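Long-range contacts in citrate lyase subunit beta-like protein (Mycobacterium tuberculosis H37Rv, PDB 6ARB), which probably acts as a magnesium-dependent lyase of the HpcH/HpaI aldolase family and may play a role in fatty acid biosynthesis: residues A[93-98]-A[112-117]; A[100-105]-A[119-124]; A[204-209]-A[227-232]; A[241-246]-A[263-268]. One frame throughout, in Å; residues are numbered along the deposited sequence.

Contact 1. Residues A[93-98]-A[112-117]; sequences YTTVML and PRDVIA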
loop_
_atom_site.group_PDB
_atom_site.type_symbol
_atom_site.label_atom_id
_atom_site.label_comp_id
_atom_site.label_asym_id
_atom_site.label_seq_id
_atom_site.Cartn_x
_atom_site.Cartn_y
_atom_site.Cartn_z
ATOM N N TYR A 93 18.577 -14.821 28.060
ATOM C CA TYR A 93 17.938 -14.022 27.009
ATOM C C TYR A 93 16.414 -13.991 27.140
ATOM O O TYR A 93 15.775 -15.032 27.309
ATOM C CB TYR A 93 18.358 -14.509 25.620
ATOM C CG TYR A 93 19.841 -14.399 25.408
ATOM C CD1 TYR A 93 20.511 -13.205 25.671
ATOM C CD2 TYR A 93 20.586 -15.491 24.976
ATOM C CE1 TYR A 93 21.902 -13.106 25.499
ATOM C CE2 TYR A 93 21.963 -15.399 24.789
ATOM C CZ TYR A 93 22.615 -14.206 25.060
ATOM O OH TYR A 93 23.982 -14.117 24.879
ATOM N N THR A 94 15.835 -12.796 27.058
ATOM C CA THR A 94 14.393 -12.641 27.287
ATOM C C THR A 94 13.623 -12.104 26.081
ATOM O O THR A 94 12.393 -12.113 26.077
ATOM C CB THR A 94 14.106 -11.712 28.475
ATOM O OG1 THR A 94 14.684 -10.427 28.224
ATOM C CG2 THR A 94 14.682 -12.289 29.766
ATOM N N THR A 95 14.342 -11.617 25.074
ATOM C CA THR A 95 13.703 -11.156 23.844
ATOM C C THR A 95 14.153 -12.032 22.673
ATOM O O THR A 95 15.348 -12.312 22.516
ATOM C CB THR A 95 14.016 -9.664 23.558
ATOM O OG1 THR A 95 13.629 -8.877 24.689
ATOM C CG2 THR A 95 13.244 -9.177 22.338
ATOM N N VAL A 96 13.186 -12.487 21.881
ATOM C CA VAL A 96 13.460 -13.263 20.677
ATOM C C VAL A 96 12.861 -12.611 19.443
ATOM O O VAL A 96 11.856 -11.889 19.517
ATOM C CB VAL A 96 12.897 -14.701 20.757
ATOM C CG1 VAL A 96 13.682 -15.548 21.770
ATOM C CG2 VAL A 96 11.406 -14.678 21.063
ATOM N N MET A 97 13.467 -12.897 18.296
ATOM C CA MET A 97 12.915 -12.472 17.020
ATOM C C MET A 97 12.356 -13.688 16.308
ATOM O O MET A 97 13.043 -14.702 16.167
ATOM C CB MET A 97 13.992 -11.812 16.154
ATOM C CG MET A 97 13.473 -11.427 14.771
ATOM S SD MET A 97 14.723 -10.581 13.787
ATOM C CE MET A 97 14.798 -9.010 14.636
ATOM N N LEU A 98 11.102 -13.587 15.879
ATOM C CA LEU A 98 10.384 -14.698 15.273
ATOM C C LEU A 98 10.336 -14.502 13.765
ATOM O O LEU A 98 9.654 -13.601 13.275
ATOM C CB LEU A 98 8.953 -14.767 15.825
ATOM C CG LEU A 98 8.018 -15.729 15.104
ATOM C CD1 LEU A 98 8.508 -17.158 15.261
ATOM C CD2 LEU A 98 6.586 -15.578 15.631
ATOM N N PRO A 112 6.729 -16.440 28.203
ATOM C CA PRO A 112 6.638 -15.035 28.601
ATOM C C PRO A 112 7.754 -14.171 28.029
ATOM O O PRO A 112 8.011 -13.101 28.567
ATOM C CB PRO A 112 6.819 -15.119 30.116
ATOM C CG PRO A 112 7.823 -16.215 30.268
ATOM C CD PRO A 112 7.568 -17.204 29.139
ATOM N N ARG A 113 8.408 -14.611 26.960
ATOM C CA ARG A 113 9.455 -13.796 26.357
ATOM C C ARG A 113 8.871 -12.643 25.534
ATOM O O ARG A 113 7.742 -12.725 25.039
ATOM C CB ARG A 113 10.390 -14.655 25.498
ATOM C CG ARG A 113 11.326 -15.534 26.328
ATOM C CD ARG A 113 12.621 -15.880 25.586
ATOM N NE ARG A 113 13.498 -16.696 26.425
ATOM C CZ ARG A 113 13.384 -18.013 26.561
ATOM N NH1 ARG A 113 12.425 -18.670 25.913
ATOM N NH2 ARG A 113 14.218 -18.672 27.349
ATOM N N ASP A 114 9.634 -11.561 25.409
ATOM C CA ASP A 114 9.259 -10.466 24.530
ATOM C C ASP A 114 9.590 -10.868 23.101
ATOM O O ASP A 114 10.578 -11.556 22.860
ATOM C CB ASP A 114 10.005 -9.180 24.883
ATOM C CG ASP A 114 9.500 -8.536 26.154
ATOM O OD1 ASP A 114 8.379 -8.857 26.600
ATOM O OD2 ASP A 114 10.229 -7.687 26.702
ATOM N N VAL A 115 8.769 -10.432 22.153
ATOM C CA VAL A 115 8.912 -10.908 20.784
ATOM C C VAL A 115 8.999 -9.784 19.772
ATOM O O VAL A 115 8.156 -8.888 19.744
ATOM C CB VAL A 115 7.741 -11.855 20.406
ATOM C CG1 VAL A 115 7.881 -12.381 18.979
ATOM C CG2 VAL A 115 7.677 -13.012 21.392
ATOM N N ILE A 116 10.032 -9.834 18.936
ATOM C CA ILE A 116 10.064 -9.004 17.745
ATOM C C ILE A 116 9.640 -9.881 16.573
ATOM O O ILE A 116 10.314 -10.862 16.234
ATOM C CB ILE A 116 11.458 -8.384 17.490
ATOM C CG1 ILE A 116 11.859 -7.535 18.696
ATOM C CG2 ILE A 116 11.426 -7.519 16.220
ATOM C CD1 ILE A 116 13.250 -6.961 18.615
ATOM N N ALA A 117 8.509 -9.534 15.972
ATOM C CA ALA A 117 7.958 -10.332 14.893
ATOM C C ALA A 117 8.538 -9.866 13.567
ATOM O O ALA A 117 8.363 -8.708 13.170
ATOM C CB ALA A 117 6.445 -10.219 14.875
HETATM O O HOH W 1 16.296 -17.047 28.898
HETATM O O HOH W 2 12.038 -6.456 25.032
#

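Contact 2. Residues A[100-105]-A[119-124]; sequences KAESAA and VETARG. With MG (magnesium ion), chain D; PYR (pyruvic acid), chain E.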
loop_
_atom_site.group_PDB
_atom_site.type_symbol
_atom_site.label_atom_id
_atom_site.label_comp_id
_atom_site.label_asym_id
_atom_site.label_seq_id
_atom_site.Cartn_x
_atom_site.Cartn_y
_atom_site.Cartn_z
ATOM N N LYS A 100 9.380 -15.335 9.797
ATOM C CA LYS A 100 8.179 -15.796 9.106
ATOM C C LYS A 100 6.958 -15.693 10.013
ATOM O O LYS A 100 6.092 -16.572 10.004
ATOM C CB LYS A 100 8.358 -17.239 8.613
ATOM C CG LYS A 100 9.369 -17.398 7.468
ATOM C CD LYS A 100 10.564 -18.210 7.911
ATOM C CE LYS A 100 11.456 -18.575 6.741
ATOM N NZ LYS A 100 12.740 -17.813 6.747
ATOM N N ALA A 101 6.886 -14.620 10.799
ATOM C CA ALA A 101 5.735 -14.391 11.663
ATOM C C ALA A 101 4.462 -14.285 10.828
ATOM O O ALA A 101 4.371 -13.467 9.920
ATOM C CB ALA A 101 5.934 -13.141 12.509
ATOM N N GLU A 102 3.481 -15.126 11.149
ATOM C CA GLU A 102 2.296 -15.254 10.315
ATOM C C GLU A 102 0.957 -15.211 11.052
ATOM O O GLU A 102 -0.086 -15.111 10.414
ATOM C CB GLU A 102 2.402 -16.520 9.461
ATOM C CG GLU A 102 3.346 -16.317 8.288
ATOM C CD GLU A 102 3.450 -17.526 7.387
ATOM O OE1 GLU A 102 3.879 -17.344 6.238
ATOM O OE2 GLU A 102 3.120 -18.645 7.826
ATOM N N SER A 103 0.978 -15.286 12.380
ATOM C CA SER A 103 -0.255 -15.149 13.160
ATOM C C SER A 103 0.037 -14.668 14.580
ATOM O O SER A 103 1.148 -14.843 15.093
ATOM C CB SER A 103 -1.006 -16.483 13.226
ATOM O OG SER A 103 -0.317 -17.397 14.076
ATOM N N ALA A 104 -0.959 -14.062 15.214
ATOM C CA ALA A 104 -0.839 -13.704 16.623
ATOM C C ALA A 104 -0.483 -14.937 17.475
ATOM O O ALA A 104 0.334 -14.851 18.392
ATOM C CB ALA A 104 -2.130 -13.057 17.108
ATOM N N ALA A 105 -1.083 -16.085 17.162
ATOM C CA ALA A 105 -0.805 -17.326 17.908
ATOM C C ALA A 105 0.686 -17.707 17.939
ATOM O O ALA A 105 1.190 -18.181 18.965
ATOM C CB ALA A 105 -1.641 -18.494 17.365
ATOM N N VAL A 119 8.076 -10.036 9.902
ATOM C CA VAL A 119 7.102 -10.360 8.875
ATOM C C VAL A 119 7.791 -10.391 7.531
ATOM O O VAL A 119 8.336 -9.379 7.086
ATOM C CB VAL A 119 5.957 -9.322 8.847
ATOM C CG1 VAL A 119 5.052 -9.579 7.667
ATOM C CG2 VAL A 119 5.178 -9.364 10.169
ATOM N N GLU A 120 7.766 -11.546 6.878
ATOM C CA GLU A 120 8.542 -11.719 5.653
ATOM C C GLU A 120 7.881 -12.696 4.694
ATOM O O GLU A 120 8.556 -13.357 3.905
ATOM C CB GLU A 120 9.954 -12.194 5.996
ATOM C CG GLU A 120 10.009 -13.396 6.949
ATOM C CD GLU A 120 11.414 -13.687 7.383
ATOM O OE1 GLU A 120 12.338 -13.139 6.732
ATOM O OE2 GLU A 120 11.601 -14.450 8.349
ATOM N N THR A 121 6.557 -12.781 4.787
ATOM C CA THR A 121 5.742 -13.595 3.893
ATOM C C THR A 121 4.424 -12.873 3.626
ATOM O O THR A 121 4.041 -11.947 4.373
ATOM C CB THR A 121 5.420 -14.984 4.513
ATOM O OG1 THR A 121 4.558 -14.814 5.641
ATOM C CG2 THR A 121 6.693 -15.697 4.947
ATOM N N ALA A 122 3.734 -13.291 2.567
ATOM C CA ALA A 122 2.451 -12.695 2.217
ATOM C C ALA A 122 1.458 -12.850 3.367
ATOM O O ALA A 122 0.795 -11.889 3.757
ATOM C CB ALA A 122 1.909 -13.295 0.931
ATOM N N ARG A 123 1.381 -14.049 3.940
ATOM C CA ARG A 123 0.477 -14.286 5.072
ATOM C C ARG A 123 0.801 -13.330 6.216
ATOM O O ARG A 123 -0.078 -12.738 6.815
ATOM C CB ARG A 123 0.547 -15.746 5.548
ATOM C CG ARG A 123 -0.478 -16.073 6.639
ATOM C CD ARG A 123 -1.913 -15.915 6.138
ATOM N NE ARG A 123 -2.295 -17.021 5.266
ATOM C CZ ARG A 123 -2.754 -18.188 5.710
ATOM N NH1 ARG A 123 -2.894 -18.385 7.017
ATOM N NH2 ARG A 123 -3.071 -19.153 4.854
ATOM N N GLY A 124 2.085 -13.180 6.516
ATOM C CA GLY A 124 2.491 -12.219 7.526
ATOM C C GLY A 124 2.010 -10.806 7.248
ATOM O O GLY A 124 1.547 -10.108 8.157
HETATM MG MG MG D . 14.339 -14.036 6.243
HETATM C C PYR E . 14.836 -11.440 5.009
HETATM O O PYR E . 14.825 -10.389 4.225
HETATM O OXT PYR E . 14.415 -12.572 4.512
HETATM C CA PYR E . 15.282 -11.337 6.339
HETATM O O3 PYR E . 15.611 -12.392 7.052
HETATM C CB PYR E . 15.393 -9.989 6.983
HETATM O O HOH W 3 5.905 -13.499 7.796
HETATM O O HOH W 4 -2.050 -16.757 9.314
HETATM O O HOH W 5 16.278 -15.360 5.879
HETATM O O HOH W 6 14.163 -15.433 8.018
#

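Contact 3. Residues A[204-209]-A[227-232]; sequences RDAAAV and KAYRPS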
loop_
_atom_site.group_PDB
_atom_site.type_symbol
_atom_site.label_atom_id
_atom_site.label_comp_id
_atom_site.label_asym_id
_atom_site.label_seq_id
_atom_site.Cartn_x
_atom_site.Cartn_y
_atom_site.Cartn_z
ATOM N N ARG A 204 18.098 7.256 6.349
ATOM C CA ARG A 204 17.615 8.621 6.559
ATOM C C ARG A 204 16.109 8.653 6.390
ATOM O O ARG A 204 15.394 9.267 7.188
ATOM C CB ARG A 204 18.292 9.608 5.612
ATOM C CG ARG A 204 19.747 9.876 5.977
ATOM C CD ARG A 204 20.463 10.757 4.956
ATOM N NE ARG A 204 20.024 12.149 5.012
ATOM C CZ ARG A 204 19.176 12.699 4.148
ATOM N NH1 ARG A 204 18.683 11.973 3.153
ATOM N NH2 ARG A 204 18.828 13.974 4.276
ATOM N N ASP A 205 15.633 7.970 5.356
ATOM C CA ASP A 205 14.196 7.828 5.145
ATOM C C ASP A 205 13.522 7.083 6.299
ATOM O O ASP A 205 12.478 7.497 6.797
ATOM C CB ASP A 205 13.924 7.096 3.835
ATOM C CG ASP A 205 12.456 6.823 3.627
ATOM O OD1 ASP A 205 12.045 5.669 3.820
ATOM O OD2 ASP A 205 11.713 7.769 3.277
ATOM N N ALA A 206 14.120 5.972 6.708
ATOM C CA ALA A 206 13.641 5.228 7.875
ATOM C C ALA A 206 13.466 6.123 9.095
ATOM O O ALA A 206 12.431 6.086 9.764
ATOM C CB ALA A 206 14.589 4.090 8.190
ATOM N N ALA A 207 14.476 6.933 9.396
ATOM C CA ALA A 207 14.376 7.826 10.542
ATOM C C ALA A 207 13.291 8.893 10.337
ATOM O O ALA A 207 12.602 9.272 11.285
ATOM C CB ALA A 207 15.714 8.470 10.839
ATOM N N ALA A 208 13.128 9.352 9.095
ATOM C CA ALA A 208 12.183 10.432 8.798
ATOM C C ALA A 208 10.735 9.982 8.923
ATOM O O ALA A 208 9.863 10.800 9.207
ATOM C CB ALA A 208 12.425 10.980 7.394
ATOM N N VAL A 209 10.469 8.690 8.700
ATOM C CA VAL A 209 9.092 8.204 8.801
ATOM C C VAL A 209 8.760 7.542 10.128
ATOM O O VAL A 209 7.625 7.148 10.321
ATOM C CB VAL A 209 8.691 7.220 7.668
ATOM C CG1 VAL A 209 8.801 7.885 6.320
ATOM C CG2 VAL A 209 9.546 5.943 7.728
ATOM N N LYS A 227 24.609 7.813 12.184
ATOM C CA LYS A 227 24.711 9.116 11.550
ATOM C C LYS A 227 23.420 9.475 10.826
ATOM O O LYS A 227 22.947 10.603 10.919
ATOM C CB LYS A 227 25.888 9.129 10.571
ATOM C CG LYS A 227 26.117 10.464 9.871
ATOM C CD LYS A 227 27.493 10.535 9.202
ATOM C CE LYS A 227 27.437 10.245 7.696
ATOM N NZ LYS A 227 27.421 8.787 7.356
ATOM N N ALA A 228 22.844 8.512 10.109
ATOM C CA ALA A 228 21.620 8.765 9.344
ATOM C C ALA A 228 20.428 9.113 10.236
ATOM O O ALA A 228 19.527 9.839 9.818
ATOM C CB ALA A 228 21.290 7.579 8.455
ATOM N N TYR A 229 20.424 8.598 11.464
ATOM C CA TYR A 229 19.313 8.838 12.382
ATOM C C TYR A 229 19.476 10.188 13.106
ATOM O O TYR A 229 18.601 10.617 13.845
ATOM C CB TYR A 229 19.142 7.668 13.374
ATOM C CG TYR A 229 18.253 6.532 12.857
ATOM C CD1 TYR A 229 18.698 5.668 11.856
ATOM C CD2 TYR A 229 16.974 6.322 13.376
ATOM C CE1 TYR A 229 17.882 4.630 11.374
ATOM C CE2 TYR A 229 16.148 5.279 12.897
ATOM C CZ TYR A 229 16.620 4.438 11.909
ATOM O OH TYR A 229 15.832 3.425 11.424
ATOM N N ARG A 230 20.603 10.852 12.883
ATOM C CA ARG A 230 20.761 12.235 13.319
ATOM C C ARG A 230 20.337 13.168 12.188
ATOM O O ARG A 230 20.893 13.108 11.094
ATOM C CB ARG A 230 22.208 12.536 13.723
ATOM C CG ARG A 230 22.421 13.986 14.131
ATOM C CD ARG A 230 23.836 14.249 14.630
ATOM N NE ARG A 230 23.871 15.347 15.595
ATOM C CZ ARG A 230 23.898 16.636 15.267
ATOM N NH1 ARG A 230 23.894 16.999 13.990
ATOM N NH2 ARG A 230 23.927 17.563 16.215
ATOM N N PRO A 231 19.356 14.041 12.442
ATOM C CA PRO A 231 18.901 14.922 11.361
ATOM C C PRO A 231 20.037 15.814 10.857
ATOM O O PRO A 231 20.968 16.132 11.602
ATOM C CB PRO A 231 17.788 15.752 12.018
ATOM C CG PRO A 231 18.008 15.607 13.486
ATOM C CD PRO A 231 18.633 14.272 13.704
ATOM N N SER A 232 19.965 16.199 9.588
ATOM C CA SER A 232 21.032 16.992 8.986
ATOM C C SER A 232 21.161 18.378 9.611
ATOM O O SER A 232 20.266 18.855 10.311
ATOM C CB SER A 232 20.822 17.113 7.475
ATOM O OG SER A 232 19.495 17.512 7.187
#

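Contact 4. Residues A[241-246]-A[263-268]; sequences RVLAAS and PVLTHA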
loop_
_atom_site.group_PDB
_atom_site.type_symbol
_atom_site.label_atom_id
_atom_site.label_comp_id
_atom_site.label_asym_id
_atom_site.label_seq_id
_atom_site.Cartn_x
_atom_site.Cartn_y
_atom_site.Cartn_z
ATOM N N ARG A 241 14.635 27.309 14.190
ATOM C CA ARG A 241 13.943 28.514 13.736
ATOM C C ARG A 241 12.435 28.450 14.002
ATOM O O ARG A 241 11.865 29.334 14.645
ATOM C CB ARG A 241 14.214 28.780 12.238
ATOM C CG ARG A 241 15.660 29.199 11.916
ATOM C CD ARG A 241 15.777 29.960 10.587
ATOM N NE ARG A 241 15.155 29.258 9.466
ATOM C CZ ARG A 241 15.699 28.225 8.823
ATOM N NH1 ARG A 241 16.882 27.753 9.198
ATOM N NH2 ARG A 241 15.053 27.651 7.816
ATOM N N VAL A 242 11.803 27.392 13.510
ATOM C CA VAL A 242 10.348 27.274 13.551
ATOM C C VAL A 242 9.807 27.161 14.976
ATOM O O VAL A 242 8.719 27.657 15.275
ATOM C CB VAL A 242 9.852 26.067 12.709
ATOM C CG1 VAL A 242 10.182 24.739 13.393
ATOM C CG2 VAL A 242 8.368 26.181 12.453
ATOM N N LEU A 243 10.557 26.494 15.847
ATOM C CA LEU A 243 10.132 26.332 17.229
ATOM C C LEU A 243 10.302 27.639 17.988
ATOM O O LEU A 243 9.493 27.962 18.855
ATOM C CB LEU A 243 10.899 25.198 17.911
ATOM C CG LEU A 243 10.453 23.768 17.625
ATOM C CD1 LEU A 243 11.441 22.786 18.227
ATOM C CD2 LEU A 243 9.051 23.510 18.184
ATOM N N ALA A 244 11.349 28.390 17.647
ATOM C CA ALA A 244 11.579 29.702 18.242
ATOM C C ALA A 244 10.464 30.628 17.813
ATOM O O ALA A 244 9.893 31.347 18.634
ATOM C CB ALA A 244 12.942 30.272 17.812
ATOM N N ALA A 245 10.153 30.604 16.520
ATOM C CA ALA A 245 9.063 31.416 15.998
ATOM C C ALA A 245 7.720 31.056 16.653
ATOM O O ALA A 245 6.902 31.930 16.940
ATOM C CB ALA A 245 8.977 31.271 14.486
ATOM N N SER A 246 7.509 29.768 16.904
ATOM C CA SER A 246 6.232 29.299 17.442
ATOM C C SER A 246 5.967 29.851 18.847
ATOM O O SER A 246 4.814 30.005 19.259
ATOM C CB SER A 246 6.165 27.769 17.439
ATOM O OG SER A 246 6.934 27.197 18.488
ATOM N N PRO A 263 1.397 19.438 14.494
ATOM C CA PRO A 263 2.194 18.282 14.056
ATOM C C PRO A 263 3.548 18.655 13.417
ATOM O O PRO A 263 4.540 17.908 13.529
ATOM C CB PRO A 263 1.279 17.584 13.033
ATOM C CG PRO A 263 0.326 18.637 12.583
ATOM C CD PRO A 263 0.115 19.535 13.772
ATOM N N VAL A 264 3.585 19.803 12.751
ATOM C CA VAL A 264 4.830 20.267 12.130
ATOM C C VAL A 264 5.827 20.655 13.215
ATOM O O VAL A 264 7.019 20.387 13.106
ATOM C CB VAL A 264 4.576 21.434 11.164
ATOM C CG1 VAL A 264 5.890 21.988 10.586
ATOM C CG2 VAL A 264 3.658 20.974 10.046
ATOM N N LEU A 265 5.325 21.248 14.289
ATOM C CA LEU A 265 6.178 21.638 15.404
ATOM C C LEU A 265 6.651 20.385 16.138
ATOM O O LEU A 265 7.756 20.341 16.686
ATOM C CB LEU A 265 5.421 22.574 16.343
ATOM C CG LEU A 265 5.033 23.919 15.740
ATOM C CD1 LEU A 265 4.139 24.682 16.690
ATOM C CD2 LEU A 265 6.311 24.731 15.411
ATOM N N THR A 266 5.803 19.362 16.137
ATOM C CA THR A 266 6.175 18.080 16.695
ATOM C C THR A 266 7.327 17.473 15.912
ATOM O O THR A 266 8.245 16.905 16.500
ATOM C CB THR A 266 4.985 17.121 16.712
ATOM O OG1 THR A 266 3.970 17.666 17.562
ATOM C CG2 THR A 266 5.417 15.771 17.228
ATOM N N HIS A 267 7.274 17.602 14.589
ATOM C CA HIS A 267 8.360 17.142 13.714
ATOM C C HIS A 267 9.685 17.781 14.132
ATOM O O HIS A 267 10.721 17.111 14.229
ATOM C CB HIS A 267 8.070 17.526 12.266
ATOM C CG HIS A 267 6.869 16.850 11.679
ATOM N ND1 HIS A 267 6.412 17.131 10.406
ATOM C CD2 HIS A 267 6.014 15.932 12.189
ATOM C CE1 HIS A 267 5.333 16.410 10.158
ATOM N NE2 HIS A 267 5.066 15.677 11.225
ATOM N N ALA A 268 9.639 19.087 14.373
ATOM C CA ALA A 268 10.822 19.866 14.735
ATOM C C ALA A 268 11.391 19.427 16.079
ATOM O O ALA A 268 12.613 19.261 16.255
ATOM C CB ALA A 268 10.463 21.345 14.774
#

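Contact 1. Residues A[93-98]-A[112-117]
Val96 is tied at both backbone ends to strand 114-117: its N donates to Asp114 O and its O accepts from Ile116 N (2.8 Å). Asp114 N to Thr94 O and Leu98 N to Ile116 O (2.9 Å) continue this parallel pairing. Between these bonds, Thr95 CA and Met97 CA direct C-H groups at Asp114 O and Ile116 O, the latter pair 3.2 Å apart. Among the side chains, Arg113 runs extended past Thr94 O until its NE donates to Tyr93 O (3.0 Å, N-H...O 160°), which lies in the guanidinium plane. A water joins Thr95 OG1 to Asp114 OD2 on the face that also carries Met97 and Ile116. There Met97, bent at its thioether (chi3 -71°), sets CE against Ile116 CG2 at 4.0 Å. On the other face Val115 forks between two neighbours, CG2 against Val96 CG2 and CG1 against Leu98 CB (4.1 Å). The two strands are adjacent staves of the eight-stranded parallel TIM barrel, joined through helix 104-108 in a beta-alpha-beta unit; Thr95 and Met97 bond onward to Val71 of the neighbouring strand 69-72, Val115 bonds to Pro136, and Leu88 of helix 79-88 covers Val96 and Arg113.

Contact 2. Residues A[100-105]-A[119-124]
Thr121 OG1 is gripped by three groups: it donates to Glu102 OE1 (2.7 Å), accepts from Gly124 N (3.1 Å) and accepts a hydrogen bond from a water. Its placement between the backbone N and the carbonyl carbon (chi1 67°) suits the N-cap role, the Gly124 bond closing the first turn of helix 122-126. Glu102 comes across it at about a right angle, its chain extended beyond CG, and offers the anti lone pair of OE1. The same water donates to Ala101 O (2.6 Å) and accepts from Glu120 N, so one molecule ties the two loops together, while Gly124 CA lies directly against Ala101 O at 3.3 Å. Both loops follow strands of the TIM barrel at their C-terminal ends, where enzymes of this fold carry their active sites; here the second loop supplies a metal ligand, Glu120, and the first steadies it through Lys100 N. Glu120 OE1 binds the magnesium ion at 2.2 Å, sharing it with pyruvate, two waters and Asp146. The other oxygen, Glu120 OE2, accepts from Lys100 N (2.8 Å), also through its anti lone pair; with one oxygen on the metal and the other on a backbone N-H, the rotation of the carboxylate is fixed. Lys100 NZ makes a long salt bridge of 3.9 Å to Glu120 OE2, but its closer partners are Glu44 and Asp146. Arg123 sets CB and CG beside Glu102 before its bent chain leads the guanidinium away; NH1 meets Glu102 O through a water, and NE donates to Ala180 O of the second subunit.

Contact 3. Residues A[204-209]-A[227-232]
Arg204 lays the start of its side chain on Ala228: CG meets Ala228 CB at 3.7 Å. With CG anti to the carbonyl carbon (chi1 -72°), that atom alone of the side chain rests on the methyl before the chain bends at chi3 and leads away. Asp205, one step on, faces away from residues 227-232 and is paired with Arg171 and with Arg164 of the third subunit. Ala206 turns back toward the contact, its CB 3.5 Å from Tyr229 OH; that hydroxyl is engaged with Thr214 OG1, in strand 213-216, so the far end of the ring is anchored to the barrel wall. Ala207 makes the main aromatic contact. Its CB sits over one face of the Tyr229 ring in a CH-pi interaction, 3.8 Å from the ring centroid and 20° off the normal, displaced toward the rim so that Tyr229 CD2 is nearest at 3.6 Å. The same methyl approaches Ala228 O to 4.2 Å. Ala208 and Val209 lie on the side that packs on Arg164 of the third subunit, and Ala208 N closes a helical turn on Arg204 O at 3.0 Å. The segments thus join helix 196-209, which follows the seventh barrel strand, to helix 221-228, which follows the eighth, and the residues after it. Between them the chemistry is van der Waals contact plus one CH-pi interaction: cohesion rests on shape, with small alanine methyls letting a helix come close to a flat ring whose hydroxyl is hydrogen-bonded to Thr214.

Contact 4. Residues A[241-246]-A[263-268]
Leu265 CD2 meets three residues of 241-246: Ser246 CB touches it at 3.7 Å, Val242 CG2 at 3.9 Å and Leu243 CD2 at 4.1 Å. Leu243 and Leu265 run past each other in opposite directions, which also brings Leu243 CD2 against Leu265 O. One turn further on, Ala268 CB rests in the notch formed by Val242 CG1 and Leu243 CG, each 3.7 Å away. Val242 serves both partners by its fork: CG2 stands anti to the backbone N and meets the leucine, while CG1, between N and the carbonyl carbon (chi1 72°), meets the alanine. Behind this shell, Ser246 OG donates to Leu243 O at 2.7 Å, turning the hydroxyl back to its own helix, though it still passes near the leucine methyls. The axes of the two helix segments approach to 9.5 Å, with their directions 129° apart. Further out, Phe255 and Val260 of the two-stranded hairpin back Val242, Val260 also touches Leu265, and Trp238 lies against Ala268. The other side of helix 262-276 meets the third subunit, where Pro263 packs on Asp146 of the third subunit and His267 NE2 donates to Glu145 O of that same subunit. Helix, beta-hairpin and helix here form a C-terminal extension beyond the barrel, an arm that reaches the metal-binding region of a neighbouring subunit in the homotrimer.

The contacts follow the chain from barrel to arm. Contacts 1 and 2 interleave along the sequence, their centres 15 Å apart, and meet where Ala117 packs on Ala101: one pairs two barrel strands, the other joins the loops beyond them at the metal site. Contact 3, its centre about 26 Å from that of contact 1 and on the opposite side of the chain's centre, brings together the last two helices around the barrel. Helix 233-246 leads on to contact 4. The centre of contact 4 is about 18 Å from that of contact 3 and about 39 Å from that of contact 2. Both contacts 3 and 4 touch the third subunit, so barrel and arm each contribute to the trimer, with active-site regions near its interfaces.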